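Local coordinates for protein Blo t 1 allergen (Blomia tropicalis, PDB 5JT8) that probably acts as a papain-like cysteine protease once its inhibitory propeptide is removed, and is an allergen of the mite Blomia tropicalis, at residues 97-106 with 229-239; 66-76 with 260-270. One frame throughout, in Å; residues are numbered along the deposited sequence.

Overall arrangement
Both contacts join an early part of the chain to the papain-like protease portion, some 28 Å apart between centres, with nearest atoms about 11 Å apart. Contact 2 sets the extended 66-76 segment of the I29 propeptide against the end of helix 259-262 and the loop that follows it, as far as strand 268-269; contact 1 is nested along the chain inside the loop closed by contact 2. Each is partly buried and bridged by waters. Contact 2 has more main-chain bonds, a buried tyrosine, Y70, met by the edge of Y260, and a salt bridge at its exposed end. Contact 1 has one main-chain bond; Q230 bonds weakly to the end of helix 94-100, and D239 takes L106 N at the start of helix 237-247.

Contact 1: residues 97-106 with 229-239; sequences MKMEAAKEPL and QQLRYHSSDED. Unlike the reference sequence in segment 229-239: H234 (reference Gln).
A102 and Q230 carry the single direct main-chain bond of this contact: A102 N donates to Q230 O at 2.9 Å and almost straight, at 174°. The same oxygen is gripped from the opposite face of its carbonyl by Q229 NE2, which the bend at chi2 (71°) folds back onto the neighbouring residue. A further main-chain approach is a CA-H...O contact, R232 CA to A102 O at 3.2 Å. Waters bridge the two backbones nearby, one from A102 O to Y233 N and another from E104 O to R232 N.

Two side chains bond to the backbone opposite. Q230, fully extended, lies along A101 and offers NE2 to M97 O at 3.0 Å, a weak bond at the last turn of helix 94-100. L106 N donates to D239 OD2 at 3.1 Å, coming from above the carboxylate plane, while Y110 OH holds OD1.

The remaining contacts are van der Waals. The methyl of A101 rests against two polar atoms, L231 O and Q230 NE2, and L106 CD2 meets L231 CD2 at 4.0 Å. P105 CD lies 4.0 Å from R232 CD, and K98 CE sits over one face of Y233, toward the ring's rim.

The extended chain after helix 94-100 thus passes the end of strand 227-230, which pairs with strand 329-332, and the turn after it, and then the start of helix 237-247. S236 caps that helix by accepting from D239 N, L106 and L231 both touch T243 on it, and Y233 meets the ring of Y327.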
loop_
_atom_site.group_PDB
_atom_site.type_symbol
_atom_site.label_atom_id
_atom_site.label_comp_id
_atom_site.label_asym_id
_atom_site.label_seq_id
_atom_site.Cartn_x
_atom_site.Cartn_y
_atom_site.Cartn_z
ATOM N N MET A 97 -14.724 0.487 8.531
ATOM C CA MET A 97 -13.954 -0.611 7.944
ATOM C C MET A 97 -14.282 -1.977 8.560
ATOM O O MET A 97 -14.374 -2.961 7.843
ATOM C CB MET A 97 -12.461 -0.325 8.076
ATOM C CG MET A 97 -12.047 0.950 7.385
ATOM S SD MET A 97 -10.292 1.321 7.537
ATOM C CE MET A 97 -9.583 0.026 6.522
ATOM N N LYS A 98 -14.472 -2.041 9.878
ATOM C CA LYS A 98 -14.801 -3.318 10.521
ATOM C C LYS A 98 -16.177 -3.847 10.114
ATOM O O LYS A 98 -16.371 -5.059 9.978
ATOM C CB LYS A 98 -14.742 -3.194 12.049
ATOM C CG LYS A 98 -13.334 -3.177 12.634
ATOM C CD LYS A 98 -13.370 -2.653 14.067
ATOM C CE LYS A 98 -11.978 -2.559 14.664
ATOM N NZ LYS A 98 -12.031 -1.848 15.981
ATOM N N MET A 99 -17.128 -2.938 9.922
ATOM C CA MET A 99 -18.511 -3.316 9.633
ATOM C C MET A 99 -18.667 -4.092 8.318
ATOM O O MET A 99 -19.551 -4.934 8.180
ATOM C CB MET A 99 -19.380 -2.057 9.621
ATOM C CG MET A 99 -20.827 -2.273 9.231
ATOM S SD MET A 99 -21.763 -0.742 9.421
ATOM C CE MET A 99 -20.644 0.446 8.677
ATOM N N GLU A 100 -17.793 -3.840 7.355
ATOM C CA GLU A 100 -17.933 -4.487 6.056
ATOM C C GLU A 100 -17.248 -5.873 5.970
ATOM O O GLU A 100 -17.518 -6.656 5.066
ATOM C CB GLU A 100 -17.399 -3.544 4.983
ATOM C CG GLU A 100 -18.210 -2.242 4.879
ATOM C CD GLU A 100 -19.674 -2.472 4.508
ATOM O OE1 GLU A 100 -19.946 -3.271 3.576
ATOM O OE2 GLU A 100 -20.551 -1.879 5.177
ATOM N N ALA A 101 -16.389 -6.184 6.926
ATOM C CA ALA A 101 -15.662 -7.449 6.915
ATOM C C ALA A 101 -16.557 -8.683 7.032
ATOM O O ALA A 101 -17.611 -8.630 7.659
ATOM C CB ALA A 101 -14.646 -7.452 8.042
ATOM N N ALA A 102 -16.130 -9.797 6.444
ATOM C CA ALA A 102 -16.723 -11.091 6.787
ATOM C C ALA A 102 -16.669 -11.272 8.313
ATOM O O ALA A 102 -15.794 -10.711 8.971
ATOM C CB ALA A 102 -15.999 -12.234 6.082
ATOM N N LYS A 103 -17.616 -12.023 8.870
ATOM C CA LYS A 103 -17.657 -12.239 10.317
ATOM C C LYS A 103 -17.004 -13.564 10.711
ATOM O O LYS A 103 -16.665 -13.766 11.870
ATOM C CB LYS A 103 -19.107 -12.197 10.834
ATOM C CG LYS A 103 -19.820 -10.887 10.521
ATOM C CD LYS A 103 -18.953 -9.693 10.909
ATOM C CE LYS A 103 -19.617 -8.364 10.545
ATOM N NZ LYS A 103 -19.667 -8.111 9.065
ATOM N N GLU A 104 -16.814 -14.452 9.741
ATOM C CA GLU A 104 -16.301 -15.790 10.015
ATOM C C GLU A 104 -14.996 -16.037 9.284
ATOM O O GLU A 104 -14.737 -15.386 8.273
ATOM C CB GLU A 104 -17.330 -16.847 9.600
ATOM C CG GLU A 104 -18.590 -16.823 10.433
ATOM C CD GLU A 104 -18.315 -17.053 11.894
ATOM O OE1 GLU A 104 -17.481 -17.930 12.214
ATOM O OE2 GLU A 104 -18.932 -16.357 12.728
ATOM N N PRO A 105 -14.177 -16.994 9.777
ATOM C CA PRO A 105 -13.009 -17.414 8.992
ATOM C C PRO A 105 -13.471 -18.127 7.733
ATOM O O PRO A 105 -14.663 -18.414 7.634
ATOM C CB PRO A 105 -12.261 -18.391 9.919
ATOM C CG PRO A 105 -12.954 -18.341 11.224
ATOM C CD PRO A 105 -14.326 -17.779 11.017
ATOM N N LEU A 106 -12.561 -18.405 6.801
ATOM C CA LEU A 106 -12.883 -19.259 5.660
ATOM C C LEU A 106 -13.360 -20.624 6.125
ATOM O O LEU A 106 -12.934 -21.111 7.182
ATOM C CB LEU A 106 -11.674 -19.442 4.755
ATOM C CG LEU A 106 -11.005 -18.134 4.308
ATOM C CD1 LEU A 106 -9.808 -18.437 3.422
ATOM C CD2 LEU A 106 -12.006 -17.230 3.586
ATOM N N GLN A 229 -14.266 -8.917 -1.679
ATOM C CA GLN A 229 -14.674 -9.394 -0.357
ATOM C C GLN A 229 -13.587 -9.123 0.659
ATOM O O GLN A 229 -12.435 -9.490 0.458
ATOM C CB GLN A 229 -15.001 -10.892 -0.386
ATOM C CG GLN A 229 -15.284 -11.499 1.012
ATOM C CD GLN A 229 -16.617 -11.039 1.604
ATOM O OE1 GLN A 229 -17.669 -11.184 0.973
ATOM N NE2 GLN A 229 -16.574 -10.482 2.818
ATOM N N GLN A 230 -13.963 -8.480 1.752
ATOM C CA GLN A 230 -13.029 -8.201 2.831
ATOM C C GLN A 230 -13.070 -9.308 3.840
ATOM O O GLN A 230 -14.150 -9.649 4.319
ATOM C CB GLN A 230 -13.368 -6.890 3.503
ATOM C CG GLN A 230 -12.711 -6.690 4.850
ATOM C CD GLN A 230 -12.777 -5.236 5.288
ATOM O OE1 GLN A 230 -12.963 -4.351 4.465
ATOM N NE2 GLN A 230 -12.638 -4.990 6.581
ATOM N N LEU A 231 -11.910 -9.872 4.163
ATOM C CA LEU A 231 -11.850 -10.986 5.102
ATOM C C LEU A 231 -12.126 -10.527 6.545
ATOM O O LEU A 231 -12.082 -9.332 6.868
ATOM C CB LEU A 231 -10.488 -11.694 5.039
ATOM C CG LEU A 231 -10.001 -12.384 3.747
ATOM C CD1 LEU A 231 -8.685 -13.142 4.022
ATOM C CD2 LEU A 231 -11.038 -13.339 3.158
ATOM N N ARG A 232 -12.431 -11.506 7.390
ATOM C CA ARG A 232 -12.617 -11.324 8.827
ATOM C C ARG A 232 -11.457 -10.543 9.453
ATOM O O ARG A 232 -10.301 -10.787 9.114
ATOM C CB ARG A 232 -12.757 -12.707 9.474
ATOM C CG ARG A 232 -12.647 -12.746 10.970
ATOM C CD ARG A 232 -12.620 -14.187 11.462
ATOM N NE ARG A 232 -12.326 -14.227 12.887
ATOM C CZ ARG A 232 -11.128 -14.482 13.400
ATOM N NH1 ARG A 232 -10.102 -14.758 12.609
ATOM N NH2 ARG A 232 -10.961 -14.482 14.712
ATOM N N TYR A 233 -11.776 -9.588 10.329
ATOM C CA TYR A 233 -10.779 -8.862 11.113
ATOM C C TYR A 233 -9.888 -9.858 11.843
ATOM O O TYR A 233 -10.380 -10.867 12.353
ATOM C CB TYR A 233 -11.462 -7.909 12.112
ATOM C CG TYR A 233 -10.508 -6.979 12.855
ATOM C CD1 TYR A 233 -9.961 -5.863 12.225
ATOM C CD2 TYR A 233 -10.162 -7.211 14.194
ATOM C CE1 TYR A 233 -9.088 -5.001 12.901
ATOM C CE2 TYR A 233 -9.294 -6.356 14.874
ATOM C CZ TYR A 233 -8.758 -5.256 14.220
ATOM O OH TYR A 233 -7.893 -4.406 14.879
ATOM N N HIS A 234 -8.583 -9.593 11.872
ATOM C CA HIS A 234 -7.621 -10.532 12.463
ATOM C C HIS A 234 -7.662 -11.908 11.794
ATOM O O HIS A 234 -7.630 -12.925 12.482
ATOM C CB HIS A 234 -7.863 -10.732 13.974
ATOM C CG HIS A 234 -7.276 -9.666 14.844
ATOM N ND1 HIS A 234 -6.643 -8.550 14.342
ATOM C CD2 HIS A 234 -7.232 -9.548 16.193
ATOM C CE1 HIS A 234 -6.234 -7.789 15.343
ATOM N NE2 HIS A 234 -6.582 -8.371 16.478
ATOM N N SER A 235 -7.749 -11.956 10.476
ATOM C CA SER A 235 -7.720 -13.256 9.816
ATOM C C SER A 235 -6.414 -13.978 10.113
ATOM O O SER A 235 -5.370 -13.353 10.348
ATOM C CB SER A 235 -7.911 -13.099 8.308
ATOM O OG SER A 235 -9.289 -12.969 8.014
ATOM N N SER A 236 -6.483 -15.299 10.137
ATOM C CA SER A 236 -5.296 -16.112 10.296
ATOM C C SER A 236 -4.399 -15.971 9.069
ATOM O O SER A 236 -4.878 -15.661 7.973
ATOM C CB SER A 236 -5.680 -17.571 10.488
ATOM O OG SER A 236 -6.395 -17.993 9.351
ATOM N N ASP A 237 -3.107 -16.225 9.257
ATOM C CA ASP A 237 -2.157 -16.214 8.147
ATOM C C ASP A 237 -2.614 -17.189 7.064
ATOM O O ASP A 237 -2.566 -16.900 5.874
ATOM C CB ASP A 237 -0.744 -16.602 8.640
ATOM C CG ASP A 237 -0.075 -15.504 9.465
ATOM O OD1 ASP A 237 -0.658 -14.399 9.609
ATOM O OD2 ASP A 237 1.062 -15.736 9.949
ATOM N N GLU A 238 -3.030 -18.367 7.511
ATOM C CA GLU A 238 -3.491 -19.432 6.634
ATOM C C GLU A 238 -4.665 -19.000 5.728
ATOM O O GLU A 238 -4.646 -19.272 4.523
ATOM C CB GLU A 238 -3.896 -20.663 7.469
ATOM C CG GLU A 238 -2.749 -21.365 8.191
ATOM C CD GLU A 238 -1.993 -20.471 9.197
ATOM O OE1 GLU A 238 -2.627 -19.823 10.083
ATOM O OE2 GLU A 238 -0.745 -20.421 9.088
ATOM N N ASP A 239 -5.681 -18.368 6.304
ATOM C CA ASP A 239 -6.787 -17.837 5.497
ATOM C C ASP A 239 -6.249 -16.870 4.445
ATOM O O ASP A 239 -6.601 -16.941 3.265
ATOM C CB ASP A 239 -7.837 -17.125 6.375
ATOM C CG ASP A 239 -8.767 -18.094 7.073
ATOM O OD1 ASP A 239 -8.513 -19.297 6.958
ATOM O OD2 ASP A 239 -9.736 -17.664 7.751
HETATM O O HOH W 1 -16.484 -6.864 1.876
HETATM O O HOH W 2 -14.737 -9.431 11.090
HETATM O O HOH W 3 -12.982 -14.335 6.484
HETATM O O HOH W 4 -10.390 -21.033 8.140
#

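Contact 2: residues 66-76 with 260-270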
loop_
_atom_site.group_PDB
_atom_site.type_symbol
_atom_site.label_atom_id
_atom_site.label_comp_id
_atom_site.label_asym_id
_atom_site.label_seq_id
_atom_site.Cartn_x
_atom_site.Cartn_y
_atom_site.Cartn_z
ATOM N N ASP A 66 19.951 -6.857 12.900
ATOM C CA ASP A 66 19.201 -8.084 12.624
ATOM C C ASP A 66 19.263 -8.393 11.131
ATOM O O ASP A 66 18.359 -9.020 10.575
ATOM C CB ASP A 66 17.749 -7.955 13.097
ATOM C CG ASP A 66 17.060 -9.298 13.250
ATOM O OD1 ASP A 66 17.682 -10.224 13.817
ATOM O OD2 ASP A 66 15.896 -9.426 12.798
ATOM N N GLY A 67 20.345 -7.942 10.496
ATOM C CA GLY A 67 20.522 -8.081 9.063
ATOM C C GLY A 67 19.369 -7.500 8.266
ATOM O O GLY A 67 18.835 -8.157 7.382
ATOM N N VAL A 68 18.962 -6.280 8.592
ATOM C CA VAL A 68 17.917 -5.609 7.830
ATOM C C VAL A 68 18.410 -4.236 7.419
ATOM O O VAL A 68 18.951 -3.490 8.232
ATOM C CB VAL A 68 16.604 -5.484 8.631
ATOM C CG1 VAL A 68 15.580 -4.700 7.843
ATOM C CG2 VAL A 68 16.055 -6.877 9.000
ATOM N N GLU A 69 18.245 -3.921 6.144
ATOM C CA GLU A 69 18.678 -2.646 5.604
ATOM C C GLU A 69 17.617 -1.572 5.810
ATOM O O GLU A 69 16.434 -1.813 5.552
ATOM C CB GLU A 69 18.987 -2.796 4.121
ATOM C CG GLU A 69 19.338 -1.507 3.412
ATOM C CD GLU A 69 19.385 -1.688 1.902
ATOM O OE1 GLU A 69 18.650 -2.561 1.388
ATOM O OE2 GLU A 69 20.154 -0.966 1.233
ATOM N N TYR A 70 18.034 -0.401 6.297
ATOM C CA TYR A 70 17.150 0.767 6.340
ATOM C C TYR A 70 17.769 1.920 5.555
ATOM O O TYR A 70 18.993 2.018 5.460
ATOM C CB TYR A 70 16.864 1.189 7.783
ATOM C CG TYR A 70 16.249 0.088 8.604
ATOM C CD1 TYR A 70 14.897 -0.193 8.509
ATOM C CD2 TYR A 70 17.029 -0.692 9.458
ATOM C CE1 TYR A 70 14.323 -1.207 9.239
ATOM C CE2 TYR A 70 16.460 -1.715 10.198
ATOM C CZ TYR A 70 15.104 -1.967 10.079
ATOM O OH TYR A 70 14.510 -2.972 10.803
ATOM N N ALA A 71 16.932 2.786 4.981
ATOM C CA ALA A 71 17.446 3.881 4.154
ATOM C C ALA A 71 16.484 5.058 4.006
ATOM O O ALA A 71 15.266 4.880 3.883
ATOM C CB ALA A 71 17.820 3.358 2.770
ATOM N N ILE A 72 17.066 6.255 4.030
ATOM C CA ILE A 72 16.410 7.501 3.651
ATOM C C ILE A 72 15.567 7.365 2.376
ATOM O O ILE A 72 15.952 6.659 1.442
ATOM C CB ILE A 72 17.472 8.607 3.422
ATOM C CG1 ILE A 72 18.267 8.851 4.703
ATOM C CG2 ILE A 72 16.836 9.892 2.911
ATOM C CD1 ILE A 72 17.397 9.249 5.875
ATOM N N ASN A 73 14.420 8.035 2.343
ATOM C CA ASN A 73 13.653 8.157 1.116
ATOM C C ASN A 73 12.970 9.518 1.020
ATOM O O ASN A 73 13.181 10.395 1.870
ATOM C CB ASN A 73 12.614 7.043 1.023
ATOM C CG ASN A 73 11.765 6.947 2.267
ATOM O OD1 ASN A 73 11.001 7.867 2.588
ATOM N ND2 ASN A 73 11.891 5.830 2.984
ATOM N N GLU A 74 12.133 9.666 -0.005
ATOM C CA GLU A 74 11.443 10.921 -0.317
ATOM C C GLU A 74 10.664 11.503 0.867
ATOM O O GLU A 74 10.416 12.709 0.930
ATOM C CB GLU A 74 10.489 10.706 -1.500
ATOM C CG GLU A 74 9.330 9.757 -1.192
ATOM C CD GLU A 74 8.314 9.660 -2.322
ATOM O OE1 GLU A 74 7.596 10.656 -2.560
ATOM O OE2 GLU A 74 8.235 8.591 -2.973
ATOM N N TYR A 75 10.286 10.643 1.803
ATOM C CA TYR A 75 9.449 11.050 2.922
ATOM C C TYR A 75 10.241 11.379 4.186
ATOM O O TYR A 75 9.657 11.769 5.195
ATOM C CB TYR A 75 8.446 9.945 3.247
ATOM C CG TYR A 75 7.476 9.609 2.138
ATOM C CD1 TYR A 75 6.619 10.578 1.619
ATOM C CD2 TYR A 75 7.383 8.306 1.639
ATOM C CE1 TYR A 75 5.724 10.272 0.617
ATOM C CE2 TYR A 75 6.489 7.991 0.640
ATOM C CZ TYR A 75 5.659 8.974 0.133
ATOM O OH TYR A 75 4.760 8.657 -0.860
ATOM N N SER A 76 11.560 11.215 4.131
ATOM C CA SER A 76 12.407 11.269 5.329
ATOM C C SER A 76 12.478 12.636 6.006
ATOM O O SER A 76 13.170 12.803 7.014
ATOM C CB SER A 76 13.830 10.826 4.982
ATOM O OG SER A 76 13.851 9.492 4.520
ATOM N N TYR A 260 10.398 1.432 11.279
ATOM C CA TYR A 260 11.049 0.285 10.647
ATOM C C TYR A 260 10.459 0.009 9.265
ATOM O O TYR A 260 11.185 -0.206 8.294
ATOM C CB TYR A 260 10.930 -0.958 11.540
ATOM C CG TYR A 260 11.631 -0.802 12.878
ATOM C CD1 TYR A 260 10.991 -0.196 13.954
ATOM C CD2 TYR A 260 12.936 -1.248 13.062
ATOM C CE1 TYR A 260 11.627 -0.044 15.178
ATOM C CE2 TYR A 260 13.582 -1.091 14.279
ATOM C CZ TYR A 260 12.922 -0.492 15.333
ATOM O OH TYR A 260 13.553 -0.337 16.548
ATOM N N PHE A 261 9.139 0.012 9.172
ATOM C CA PHE A 261 8.514 -0.206 7.879
ATOM C C PHE A 261 8.808 0.967 6.948
ATOM O O PHE A 261 9.134 0.779 5.773
ATOM C CB PHE A 261 7.003 -0.405 8.010
ATOM C CG PHE A 261 6.349 -0.733 6.710
ATOM C CD1 PHE A 261 6.341 -2.044 6.239
ATOM C CD2 PHE A 261 5.802 0.269 5.920
ATOM C CE1 PHE A 261 5.761 -2.353 5.027
ATOM C CE2 PHE A 261 5.233 -0.029 4.703
ATOM C CZ PHE A 261 5.203 -1.341 4.255
ATOM N N ARG A 262 8.690 2.176 7.494
ATOM C CA ARG A 262 8.952 3.420 6.761
ATOM C C ARG A 262 10.257 3.401 5.972
ATOM O O ARG A 262 10.298 3.754 4.786
ATOM C CB ARG A 262 8.966 4.590 7.746
ATOM C CG ARG A 262 9.118 5.960 7.143
ATOM C CD ARG A 262 8.896 7.021 8.218
ATOM N NE ARG A 262 9.234 8.355 7.739
ATOM C CZ ARG A 262 9.131 9.463 8.464
ATOM N NH1 ARG A 262 8.691 9.406 9.715
ATOM N NH2 ARG A 262 9.473 10.627 7.930
ATOM N N ASN A 263 11.323 2.970 6.627
ATOM C CA ASN A 263 12.648 3.051 6.027
ATOM C C ASN A 263 13.170 1.731 5.519
ATOM O O ASN A 263 14.351 1.620 5.192
ATOM C CB ASN A 263 13.633 3.629 7.032
ATOM C CG ASN A 263 13.344 5.068 7.338
ATOM O OD1 ASN A 263 13.664 5.952 6.543
ATOM N ND2 ASN A 263 12.723 5.319 8.483
ATOM N N LEU A 264 12.285 0.736 5.451
ATOM C CA LEU A 264 12.674 -0.614 5.045
ATOM C C LEU A 264 13.388 -0.651 3.695
ATOM O O LEU A 264 12.932 -0.039 2.732
ATOM C CB LEU A 264 11.442 -1.520 4.996
ATOM C CG LEU A 264 11.670 -3.008 4.732
ATOM C CD1 LEU A 264 12.640 -3.584 5.756
ATOM C CD2 LEU A 264 10.340 -3.760 4.782
ATOM N N GLY A 265 14.519 -1.355 3.646
ATOM C CA GLY A 265 15.171 -1.708 2.395
ATOM C C GLY A 265 15.141 -3.223 2.216
ATOM O O GLY A 265 14.079 -3.840 2.301
ATOM N N ASN A 266 16.302 -3.826 1.976
ATOM C CA ASN A 266 16.431 -5.283 1.956
ATOM C C ASN A 266 16.303 -5.908 3.349
ATOM O O ASN A 266 16.588 -5.254 4.359
ATOM C CB ASN A 266 17.778 -5.691 1.350
ATOM C CG ASN A 266 17.811 -5.551 -0.164
ATOM O OD1 ASN A 266 17.325 -6.419 -0.890
ATOM N ND2 ASN A 266 18.404 -4.466 -0.647
ATOM N N GLY A 267 15.900 -7.177 3.398
ATOM C CA GLY A 267 15.861 -7.926 4.649
ATOM C C GLY A 267 14.459 -8.290 5.110
ATOM O O GLY A 267 13.463 -7.836 4.538
ATOM N N VAL A 268 14.364 -9.131 6.135
ATOM C CA VAL A 268 13.054 -9.483 6.670
ATOM C C VAL A 268 12.813 -8.764 7.989
ATOM O O VAL A 268 13.527 -8.972 8.972
ATOM C CB VAL A 268 12.890 -10.996 6.889
ATOM C CG1 VAL A 268 11.511 -11.273 7.475
ATOM C CG2 VAL A 268 13.077 -11.732 5.583
ATOM N N LEU A 269 11.812 -7.900 7.988
ATOM C CA LEU A 269 11.436 -7.160 9.175
ATOM C C LEU A 269 10.807 -8.093 10.196
ATOM O O LEU A 269 9.694 -8.586 9.994
ATOM C CB LEU A 269 10.471 -6.027 8.802
ATOM C CG LEU A 269 10.301 -4.914 9.836
ATOM C CD1 LEU A 269 11.667 -4.321 10.212
ATOM C CD2 LEU A 269 9.375 -3.831 9.294
ATOM N N ARG A 270 11.526 -8.337 11.285
ATOM C CA ARG A 270 11.051 -9.189 12.370
ATOM C C ARG A 270 10.779 -8.379 13.634
ATOM O O ARG A 270 11.359 -7.310 13.827
ATOM C CB ARG A 270 12.073 -10.284 12.706
ATOM C CG ARG A 270 12.321 -11.316 11.628
ATOM C CD ARG A 270 13.098 -12.500 12.210
ATOM N NE ARG A 270 14.313 -12.062 12.884
ATOM C CZ ARG A 270 15.131 -12.868 13.558
ATOM N NH1 ARG A 270 14.863 -14.166 13.653
ATOM N NH2 ARG A 270 16.216 -12.374 14.136
HETATM O O HOH W 5 15.827 -10.345 9.547
HETATM O O HOH W 6 14.244 -7.392 12.036
HETATM O O HOH W 7 13.394 3.082 2.483
HETATM O O HOH W 8 10.612 8.450 5.367
HETATM O O HOH W 9 12.714 8.389 6.718
#
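Residues 68-71 run antiparallel to 263-267, with a single bridge at Y70 and L264 flanked by E69 N to N266 O, G265 N to E69 O and A71 N to N263 O. The arrangement is consistent with a propeptide docked on the prosegment-binding loop, as in other papain-like proenzymes. At the edge of the pairing, E69 lies alongside N266, and its OE1 takes two bonds, from N266 N (2.7 Å) on the anti side and from N266 ND2 (2.8 Å) on the syn side. Y70 fills the buried middle. With CG anti to its carbonyl carbon (chi1 -58°), its ring lies beside helix 259-262, where the edge of Y260 faces it in an offset edge-to-face pair, planes at 73°. Its OH comes 3.2 Å from L269 CD1, and V68 CG1 meets L264 CD1 beyond. The exposed end carries a side-on salt bridge: R270 NE and NH2 bind D66 OD2 and OD1 through syn lone pairs, the carboxylate and guanidinium planes nearly coplanar. At the other end R262, buried and extended from CG to NE, runs to the N73-S76 turn; its NH2 bonds M78 O and, from above the carbonyl plane, Y75 O at 3.0 Å.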